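Local coordinates for protein KLLA0E08119p (Kluyveromyces lactis, PDB 3VA7) that is the urea carboxylase part of a longer enzyme and probably uses ATP and bicarbonate to turn urea into urea-1-carboxylate by way of biotin, at residues A370-K375 / G441-I446; A477-A482 / G624-L629; P537-H542 / D575-G580. All coordinates share one frame; numbering follows the deposited sequence.

Contact 1: residues A370-K375 / G441-I446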
loop_
_atom_site.group_PDB
_atom_site.type_symbol
_atom_site.label_atom_id
_atom_site.label_comp_id
_atom_site.label_asym_id
_atom_site.label_seq_id
_atom_site.Cartn_x
_atom_site.Cartn_y
_atom_site.Cartn_z
ATOM N N ALA A 370 -5.409 10.123 -15.354
ATOM C CA ALA A 370 -5.575 8.822 -14.705
ATOM C C ALA A 370 -6.434 7.958 -15.615
ATOM O O ALA A 370 -7.660 7.860 -15.459
ATOM C CB ALA A 370 -6.230 8.985 -13.385
ATOM N N GLU A 371 -5.785 7.339 -16.587
ATOM C CA GLU A 371 -6.465 6.538 -17.610
ATOM C C GLU A 371 -5.568 5.393 -18.046
ATOM O O GLU A 371 -4.315 5.495 -17.955
ATOM C CB GLU A 371 -6.633 7.350 -18.881
ATOM C CG GLU A 371 -7.922 7.999 -19.106
ATOM C CD GLU A 371 -7.784 9.000 -20.239
ATOM O OE1 GLU A 371 -6.673 9.004 -20.847
ATOM O OE2 GLU A 371 -8.762 9.774 -20.490
ATOM N N ASN A 372 -6.195 4.362 -18.618
ATOM C CA ASN A 372 -5.445 3.252 -19.194
ATOM C C ASN A 372 -5.389 3.221 -20.739
ATOM O O ASN A 372 -6.340 2.803 -21.401
ATOM C CB ASN A 372 -5.974 1.938 -18.612
ATOM C CG ASN A 372 -5.089 0.789 -18.949
ATOM O OD1 ASN A 372 -4.110 0.956 -19.651
ATOM N ND2 ASN A 372 -5.413 -0.381 -18.452
ATOM N N PRO A 373 -4.278 3.665 -21.338
ATOM C CA PRO A 373 -4.217 3.589 -22.815
ATOM C C PRO A 373 -4.352 2.185 -23.438
ATOM O O PRO A 373 -4.816 2.056 -24.584
ATOM C CB PRO A 373 -2.858 4.185 -23.117
ATOM C CG PRO A 373 -2.715 5.213 -22.062
ATOM C CD PRO A 373 -3.227 4.549 -20.813
ATOM N N VAL A 374 -3.989 1.150 -22.676
ATOM C CA VAL A 374 -4.026 -0.249 -23.141
ATOM C C VAL A 374 -5.444 -0.837 -23.119
ATOM O O VAL A 374 -5.784 -1.697 -23.952
ATOM C CB VAL A 374 -3.064 -1.141 -22.317
ATOM C CG1 VAL A 374 -3.239 -2.610 -22.656
ATOM C CG2 VAL A 374 -1.607 -0.702 -22.512
ATOM N N LYS A 375 -6.268 -0.381 -22.180
ATOM C CA LYS A 375 -7.671 -0.783 -22.160
ATOM C C LYS A 375 -8.629 0.379 -22.478
ATOM O O LYS A 375 -9.517 0.695 -21.684
ATOM C CB LYS A 375 -8.048 -1.469 -20.831
ATOM C CG LYS A 375 -7.251 -2.786 -20.480
ATOM C CD LYS A 375 -7.042 -3.748 -21.703
ATOM C CE LYS A 375 -8.201 -4.762 -21.867
ATOM N NZ LYS A 375 -8.512 -5.386 -20.536
ATOM N N GLY A 441 0.204 4.600 -8.369
ATOM C CA GLY A 441 -1.010 4.408 -7.566
ATOM C C GLY A 441 -2.296 4.312 -8.381
ATOM O O GLY A 441 -3.302 3.716 -7.938
ATOM N N CYS A 442 -2.251 4.937 -9.559
ATOM C CA CYS A 442 -3.256 4.873 -10.594
ATOM C C CYS A 442 -2.527 4.541 -11.865
ATOM O O CYS A 442 -1.362 4.859 -12.005
ATOM C CB CYS A 442 -3.845 6.260 -10.827
ATOM S SG CYS A 442 -4.899 6.775 -9.494
ATOM N N ILE A 443 -3.222 3.949 -12.812
ATOM C CA ILE A 443 -2.732 3.881 -14.147
ATOM C C ILE A 443 -2.824 5.300 -14.781
ATOM O O ILE A 443 -3.826 6.018 -14.612
ATOM C CB ILE A 443 -3.539 2.838 -14.962
ATOM C CG1 ILE A 443 -3.540 1.458 -14.245
ATOM C CG2 ILE A 443 -2.990 2.748 -16.433
ATOM C CD1 ILE A 443 -4.602 0.444 -14.775
ATOM N N THR A 444 -1.763 5.693 -15.488
ATOM C CA THR A 444 -1.683 6.993 -16.135
ATOM C C THR A 444 -1.468 6.802 -17.610
ATOM O O THR A 444 -1.380 5.670 -18.083
ATOM C CB THR A 444 -0.545 7.902 -15.557
ATOM O OG1 THR A 444 0.769 7.435 -15.937
ATOM C CG2 THR A 444 -0.665 8.000 -14.016
ATOM N N ASN A 445 -1.392 7.909 -18.331
ATOM C CA ASN A 445 -1.185 7.850 -19.752
ATOM C C ASN A 445 0.230 8.297 -20.036
ATOM O O ASN A 445 0.551 8.722 -21.122
ATOM C CB ASN A 445 -2.248 8.689 -20.487
ATOM C CG ASN A 445 -2.172 10.231 -20.157
ATOM O OD1 ASN A 445 -1.672 10.659 -19.121
ATOM N ND2 ASN A 445 -2.686 11.041 -21.069
ATOM N N ILE A 446 1.101 8.193 -19.049
ATOM C CA ILE A 446 2.414 8.802 -19.167
ATOM C C ILE A 446 3.200 8.166 -20.304
ATOM O O ILE A 446 3.840 8.841 -21.096
ATOM C CB ILE A 446 3.180 8.789 -17.802
ATOM C CG1 ILE A 446 4.425 9.646 -17.825
ATOM C CG2 ILE A 446 3.509 7.349 -17.274
ATOM C CD1 ILE A 446 4.223 11.108 -18.245
HETATM O O HOH W 1 -4.645 9.855 -22.964
#

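Contact 2: residues A477-A482 / G624-L629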
loop_
_atom_site.group_PDB
_atom_site.type_symbol
_atom_site.label_atom_id
_atom_site.label_comp_id
_atom_site.label_asym_id
_atom_site.label_seq_id
_atom_site.Cartn_x
_atom_site.Cartn_y
_atom_site.Cartn_z
ATOM N N ALA A 477 5.732 -3.925 -22.228
ATOM C CA ALA A 477 4.987 -4.377 -21.060
ATOM C C ALA A 477 4.223 -5.705 -21.247
ATOM O O ALA A 477 4.000 -6.164 -22.369
ATOM C CB ALA A 477 3.976 -3.290 -20.686
ATOM N N PHE A 478 3.761 -6.315 -20.164
ATOM C CA PHE A 478 2.802 -7.395 -20.392
ATOM C C PHE A 478 1.405 -7.054 -19.878
ATOM O O PHE A 478 1.207 -6.005 -19.328
ATOM C CB PHE A 478 3.347 -8.775 -19.945
ATOM C CG PHE A 478 3.496 -8.947 -18.463
ATOM C CD1 PHE A 478 2.444 -9.457 -17.697
ATOM C CD2 PHE A 478 4.690 -8.644 -17.837
ATOM C CE1 PHE A 478 2.577 -9.654 -16.327
ATOM C CE2 PHE A 478 4.846 -8.837 -16.461
ATOM C CZ PHE A 478 3.782 -9.352 -15.711
ATOM N N GLU A 479 0.431 -7.921 -20.066
ATOM C CA GLU A 479 -0.931 -7.598 -19.682
ATOM C C GLU A 479 -1.561 -8.838 -19.119
ATOM O O GLU A 479 -1.390 -9.912 -19.658
ATOM C CB GLU A 479 -1.732 -7.090 -20.898
ATOM C CG GLU A 479 -3.236 -6.834 -20.630
ATOM C CD GLU A 479 -4.044 -6.429 -21.882
ATOM O OE1 GLU A 479 -5.310 -6.514 -21.828
ATOM O OE2 GLU A 479 -3.402 -6.031 -22.900
ATOM N N VAL A 480 -2.320 -8.683 -18.051
ATOM C CA VAL A 480 -2.850 -9.824 -17.363
ATOM C C VAL A 480 -4.213 -10.248 -17.927
ATOM O O VAL A 480 -5.264 -9.669 -17.580
ATOM C CB VAL A 480 -2.962 -9.526 -15.860
ATOM C CG1 VAL A 480 -3.546 -10.721 -15.130
ATOM C CG2 VAL A 480 -1.605 -9.141 -15.292
ATOM N N LEU A 481 -4.209 -11.261 -18.783
ATOM C CA LEU A 481 -5.470 -11.801 -19.298
ATOM C C LEU A 481 -6.245 -12.550 -18.239
ATOM O O LEU A 481 -7.462 -12.658 -18.353
ATOM C CB LEU A 481 -5.230 -12.759 -20.465
ATOM C CG LEU A 481 -5.092 -12.291 -21.919
ATOM C CD1 LEU A 481 -4.958 -10.783 -22.069
ATOM C CD2 LEU A 481 -3.905 -13.048 -22.532
ATOM N N ALA A 482 -5.536 -13.112 -17.249
ATOM C CA ALA A 482 -6.133 -13.796 -16.081
ATOM C C ALA A 482 -5.093 -13.750 -14.932
ATOM O O ALA A 482 -3.894 -13.839 -15.208
ATOM C CB ALA A 482 -6.473 -15.194 -16.422
ATOM N N GLY A 624 -6.764 -7.629 -16.240
ATOM C CA GLY A 624 -6.625 -6.278 -16.777
ATOM C C GLY A 624 -5.364 -5.520 -16.435
ATOM O O GLY A 624 -4.990 -4.603 -17.176
ATOM N N ASP A 625 -4.684 -5.856 -15.338
ATOM C CA ASP A 625 -3.394 -5.176 -15.052
ATOM C C ASP A 625 -2.406 -5.206 -16.208
ATOM O O ASP A 625 -2.435 -6.106 -17.037
ATOM C CB ASP A 625 -2.688 -5.731 -13.809
ATOM C CG ASP A 625 -3.461 -5.500 -12.529
ATOM O OD1 ASP A 625 -4.178 -4.469 -12.425
ATOM O OD2 ASP A 625 -3.340 -6.373 -11.631
ATOM N N VAL A 626 -1.507 -4.219 -16.215
ATOM C CA VAL A 626 -0.503 -4.014 -17.246
ATOM C C VAL A 626 0.872 -3.718 -16.631
ATOM O O VAL A 626 1.116 -2.619 -16.122
ATOM C CB VAL A 626 -0.908 -2.820 -18.132
ATOM C CG1 VAL A 626 0.248 -2.323 -18.986
ATOM C CG2 VAL A 626 -2.181 -3.146 -18.980
ATOM N N LEU A 627 1.810 -4.658 -16.733
ATOM C CA LEU A 627 3.107 -4.462 -16.114
ATOM C C LEU A 627 4.211 -4.198 -17.093
ATOM O O LEU A 627 4.376 -4.936 -18.046
ATOM C CB LEU A 627 3.454 -5.677 -15.267
ATOM C CG LEU A 627 2.787 -5.754 -13.897
ATOM C CD1 LEU A 627 1.335 -6.211 -13.992
ATOM C CD2 LEU A 627 3.587 -6.707 -13.071
ATOM N N PHE A 628 4.995 -3.174 -16.792
ATOM C CA PHE A 628 6.025 -2.645 -17.660
ATOM C C PHE A 628 7.353 -3.321 -17.466
ATOM O O PHE A 628 7.687 -3.679 -16.329
ATOM C CB PHE A 628 6.153 -1.114 -17.465
ATOM C CG PHE A 628 5.057 -0.367 -18.145
ATOM C CD1 PHE A 628 3.827 -0.178 -17.507
ATOM C CD2 PHE A 628 5.198 0.037 -19.463
ATOM C CE1 PHE A 628 2.763 0.449 -18.165
ATOM C CE2 PHE A 628 4.161 0.661 -20.125
ATOM C CZ PHE A 628 2.933 0.859 -19.479
ATOM N N LEU A 629 8.106 -3.489 -18.569
ATOM C CA LEU A 629 9.427 -4.130 -18.529
ATOM C C LEU A 629 10.519 -3.118 -18.735
ATOM O O LEU A 629 10.236 -1.933 -18.850
ATOM C CB LEU A 629 9.567 -5.206 -19.589
ATOM C CG LEU A 629 8.546 -6.331 -19.700
ATOM C CD1 LEU A 629 9.174 -7.397 -20.588
ATOM C CD2 LEU A 629 8.121 -6.907 -18.335
#

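Contact 3: residues P537-H542 / D575-G580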
loop_
_atom_site.group_PDB
_atom_site.type_symbol
_atom_site.label_atom_id
_atom_site.label_comp_id
_atom_site.label_asym_id
_atom_site.label_seq_id
_atom_site.Cartn_x
_atom_site.Cartn_y
_atom_site.Cartn_z
ATOM N N PRO A 537 -1.155 -17.062 -13.804
ATOM C CA PRO A 537 -1.873 -16.096 -14.660
ATOM C C PRO A 537 -1.798 -16.486 -16.117
ATOM O O PRO A 537 -0.959 -17.305 -16.460
ATOM C CB PRO A 537 -1.017 -14.846 -14.504
ATOM C CG PRO A 537 0.385 -15.397 -14.378
ATOM C CD PRO A 537 0.208 -16.589 -13.474
ATOM N N LYS A 538 -2.624 -15.915 -16.983
ATOM C CA LYS A 538 -2.264 -15.954 -18.398
ATOM C C LYS A 538 -1.923 -14.540 -18.803
ATOM O O LYS A 538 -2.649 -13.618 -18.475
ATOM C CB LYS A 538 -3.282 -16.667 -19.351
ATOM C CG LYS A 538 -4.767 -16.750 -18.937
ATOM C CD LYS A 538 -5.508 -18.134 -19.224
ATOM C CE LYS A 538 -5.438 -18.650 -20.704
ATOM N NZ LYS A 538 -5.744 -17.641 -21.792
ATOM N N LEU A 539 -0.793 -14.375 -19.476
ATOM C CA LEU A 539 -0.289 -13.060 -19.770
ATOM C C LEU A 539 -0.134 -12.827 -21.265
ATOM O O LEU A 539 0.317 -13.702 -21.975
ATOM C CB LEU A 539 1.077 -12.872 -19.106
ATOM C CG LEU A 539 1.290 -13.295 -17.649
ATOM C CD1 LEU A 539 2.786 -13.113 -17.330
ATOM C CD2 LEU A 539 0.382 -12.495 -16.693
ATOM N N LEU A 540 -0.489 -11.636 -21.732
ATOM C CA LEU A 540 -0.253 -11.249 -23.101
ATOM C C LEU A 540 0.968 -10.340 -23.146
ATOM O O LEU A 540 1.066 -9.376 -22.412
ATOM C CB LEU A 540 -1.484 -10.542 -23.681
ATOM C CG LEU A 540 -1.471 -9.787 -25.034
ATOM C CD1 LEU A 540 -0.709 -10.553 -26.111
ATOM C CD2 LEU A 540 -2.914 -9.514 -25.504
ATOM N N PHE A 541 1.910 -10.663 -24.005
ATOM C CA PHE A 541 3.108 -9.876 -24.069
ATOM C C PHE A 541 3.018 -8.898 -25.229
ATOM O O PHE A 541 2.648 -9.297 -26.348
ATOM C CB PHE A 541 4.315 -10.789 -24.209
ATOM C CG PHE A 541 4.847 -11.280 -22.911
ATOM C CD1 PHE A 541 5.957 -10.675 -22.327
ATOM C CD2 PHE A 541 4.253 -12.343 -22.266
ATOM C CE1 PHE A 541 6.459 -11.134 -21.127
ATOM C CE2 PHE A 541 4.743 -12.804 -21.049
ATOM C CZ PHE A 541 5.826 -12.205 -20.478
ATOM N N HIS A 542 3.356 -7.638 -24.966
ATOM C CA HIS A 542 3.159 -6.580 -25.948
ATOM C C HIS A 542 4.450 -6.188 -26.577
ATOM O O HIS A 542 4.538 -5.250 -27.397
ATOM C CB HIS A 542 2.496 -5.377 -25.297
ATOM C CG HIS A 542 1.034 -5.557 -25.165
ATOM N ND1 HIS A 542 0.411 -5.722 -23.949
ATOM C CD2 HIS A 542 0.073 -5.693 -26.110
ATOM C CE1 HIS A 542 -0.884 -5.898 -24.143
ATOM N NE2 HIS A 542 -1.114 -5.887 -25.446
ATOM N N ASP A 575 2.402 -12.922 -27.944
ATOM C CA ASP A 575 2.469 -14.214 -27.273
ATOM C C ASP A 575 1.593 -14.299 -26.015
ATOM O O ASP A 575 1.519 -13.383 -25.213
ATOM C CB ASP A 575 3.900 -14.575 -26.913
ATOM C CG ASP A 575 4.684 -15.169 -28.077
ATOM O OD1 ASP A 575 4.137 -15.214 -29.235
ATOM O OD2 ASP A 575 5.859 -15.585 -27.802
ATOM N N ILE A 576 0.917 -15.411 -25.851
ATOM C CA ILE A 576 0.271 -15.655 -24.599
ATOM C C ILE A 576 0.998 -16.773 -23.851
ATOM O O ILE A 576 0.999 -17.944 -24.282
ATOM C CB ILE A 576 -1.215 -15.951 -24.778
ATOM C CG1 ILE A 576 -1.912 -14.688 -25.311
ATOM C CG2 ILE A 576 -1.813 -16.487 -23.465
ATOM C CD1 ILE A 576 -3.142 -14.960 -26.139
ATOM N N LEU A 577 1.629 -16.367 -22.745
ATOM C CA LEU A 577 2.213 -17.269 -21.748
ATOM C C LEU A 577 1.138 -17.582 -20.765
ATOM O O LEU A 577 0.401 -16.710 -20.365
ATOM C CB LEU A 577 3.412 -16.615 -21.041
ATOM C CG LEU A 577 4.082 -17.289 -19.823
ATOM C CD1 LEU A 577 4.693 -18.642 -20.146
ATOM C CD2 LEU A 577 5.163 -16.369 -19.223
ATOM N N SER A 578 1.018 -18.831 -20.385
ATOM C CA SER A 578 0.022 -19.200 -19.404
ATOM C C SER A 578 0.585 -20.282 -18.483
ATOM O O SER A 578 1.112 -21.296 -18.952
ATOM C CB SER A 578 -1.255 -19.667 -20.117
ATOM O OG SER A 578 -1.927 -20.685 -19.384
ATOM N N VAL A 579 0.502 -20.059 -17.176
ATOM C CA VAL A 579 0.927 -21.088 -16.248
ATOM C C VAL A 579 -0.200 -21.560 -15.363
ATOM O O VAL A 579 -0.896 -20.782 -14.767
ATOM C CB VAL A 579 2.330 -20.811 -15.534
ATOM C CG1 VAL A 579 2.936 -19.440 -15.873
ATOM C CG2 VAL A 579 2.299 -21.138 -14.061
ATOM N N GLY A 580 -0.387 -22.875 -15.342
ATOM C CA GLY A 580 -1.587 -23.488 -14.838
ATOM C C GLY A 580 -1.487 -23.830 -13.399
ATOM O O GLY A 580 -1.063 -23.028 -12.626
#

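Contact 1: residues A370-K375 / G441-I446
I443 packs its side chain on N372 and on the E371 carbonyl, and this is the tight part of the contact. I443 CG2 sits 3.7 Å from N372 CA and 3.4 Å from E371 O, while I443 CD1 reaches on to N372 ND2 at 3.9 Å. With CG anti to the backbone N, N372 brings its amide alongside the outer atoms of I443 (chi1 -169°). The same side chain closes an Asx turn: N372 OD1 accepts from V374 N at 3.0 Å, with the donor standing 51° out of the carbonyl plane. An alanine here removes the acceptor of V374 N, and is likely to leave the turn less fixed and I443 CD1 without the amide it rests on. Next to this, P373 and N445 cross at about a right angle, P373 CG lying 3.8 Å from N445 CB, and A370 CA makes a CH...O contact of 3.3 Å to I443 O.

The other side is looser and wetter. The polar ends of E371 and N445 are bridged by a water, which donates to E371 OE1 at 3.1 Å and accepts from N445 ND2 at 3.0 Å. N445 has further partners within the fold, its OD1 taking Y369 N and its ND2 giving to R367 O, whereas E371 OE2 binds a glycerol probably left from crystallisation. The contact lies in the biotin carboxylase C-terminal region, where the loop between strand 438-440 and helix 446-454 packs on the end of strand 362-372, with L413 of strand 412-420 touching both A370 and T444.

Contact 2: residues A477-A482 / G624-L629
F478, A477 and L627 bury the most surface here. L627 CB lies over one face of the F478 ring, 3.9 Å from its centroid in a CH-pi contact, and L627 CD2 carries on toward F478 CZ; the two side chains run side by side and point the same way. Placing CG between its backbone N and carbonyl carbon (chi1 69°) swings the F478 ring across to the partner strand. At the edge of that ring, in its plane, stands L629 CD2. A477 does its work on the opposite face of the sheet, where its CB sits over the F628 ring, 4.0 Å from the centroid, and also touches V626 CG1.

The frame is an antiparallel strand pair: 626-628, in the carboxyltransferase A and B region, is the outermost strand of a six-stranded sheet and 477-480 its inner neighbour. F478 and L627 form the hydrogen-bonded pair: F478 N gives to L627 O at 2.6 Å, and L627 N returns a bond of 3.0 Å to F478 O from 38° above the carbonyl plane. Farther along, V480 N bonds D625 O at 2.8 Å, while G624 N reaches V480 O at 2.9 Å with an angle of 172° at the hydrogen. D625 turns its carboxylate to other partners, OD1 in a salt bridge with R619 and OD2 accepting from K622 N. Just past V480 the chain turns a corner, and L481 and A482 both face K538 in a classic beta bulge.

Contact 3: residues P537-H542 / D575-G580
F541 and L577 make the apolar centre, their side chains side by side and pointing the same way, with F541 CE2 4.0 Å from both L577 CB and L577 CD2. They sit on two antiparallel strands, 538-541 and 576-582, which lie in the carboxyltransferase A and B region and belong to a six-stranded sheet. L577 turns CD2 toward F541 CE2 because CG stands anti to the backbone N (chi1 172°). I547 of strand 545-550 packs on both residues, and L539 lies on the same face, its CD1 4.5 Å from L577 CD2. L539 and L577 are the hydrogen-bonded pair, L539 N giving to L577 O at 2.8 Å. On the other face L540 CD1 approaches I576 CG1 at 4.4 Å. Toward the polar edge K538 CB lies 3.7 Å from S578 CB. D575 closes one end, its main-chain O accepting from F541 N at 3.0 Å and also lying at the edge of the F541 ring, near its plane; its carboxylate is held elsewhere, by K572 N and N559 ND2. At the other end V579 N bonds P537 O at 3.2 Å, nearly along the C=O axis.

Contacts 2 and 3 are parts of one sheet. Their centres lie 9 Å apart, and strands 477-480 and 538-541 are neighbours in it, with E479 N 2.8 Å from L540 O and A482 O 3.0 Å from K538 N, both probable hydrogen bonds. Along the chain, contact 3 is nested inside the loop that contact 2 closes. Contact 1 belongs to the biotin carboxylase part and is centred 12 Å from contact 2 and 21 Å from contact 3. It touches contact 2 where V374 CG1 meets V626 CG2 at 3.9 Å; K375 NZ and E479 OE1 form no more than a long, weak ion pair. None of the segments supplies residues to the biotin or urea pockets.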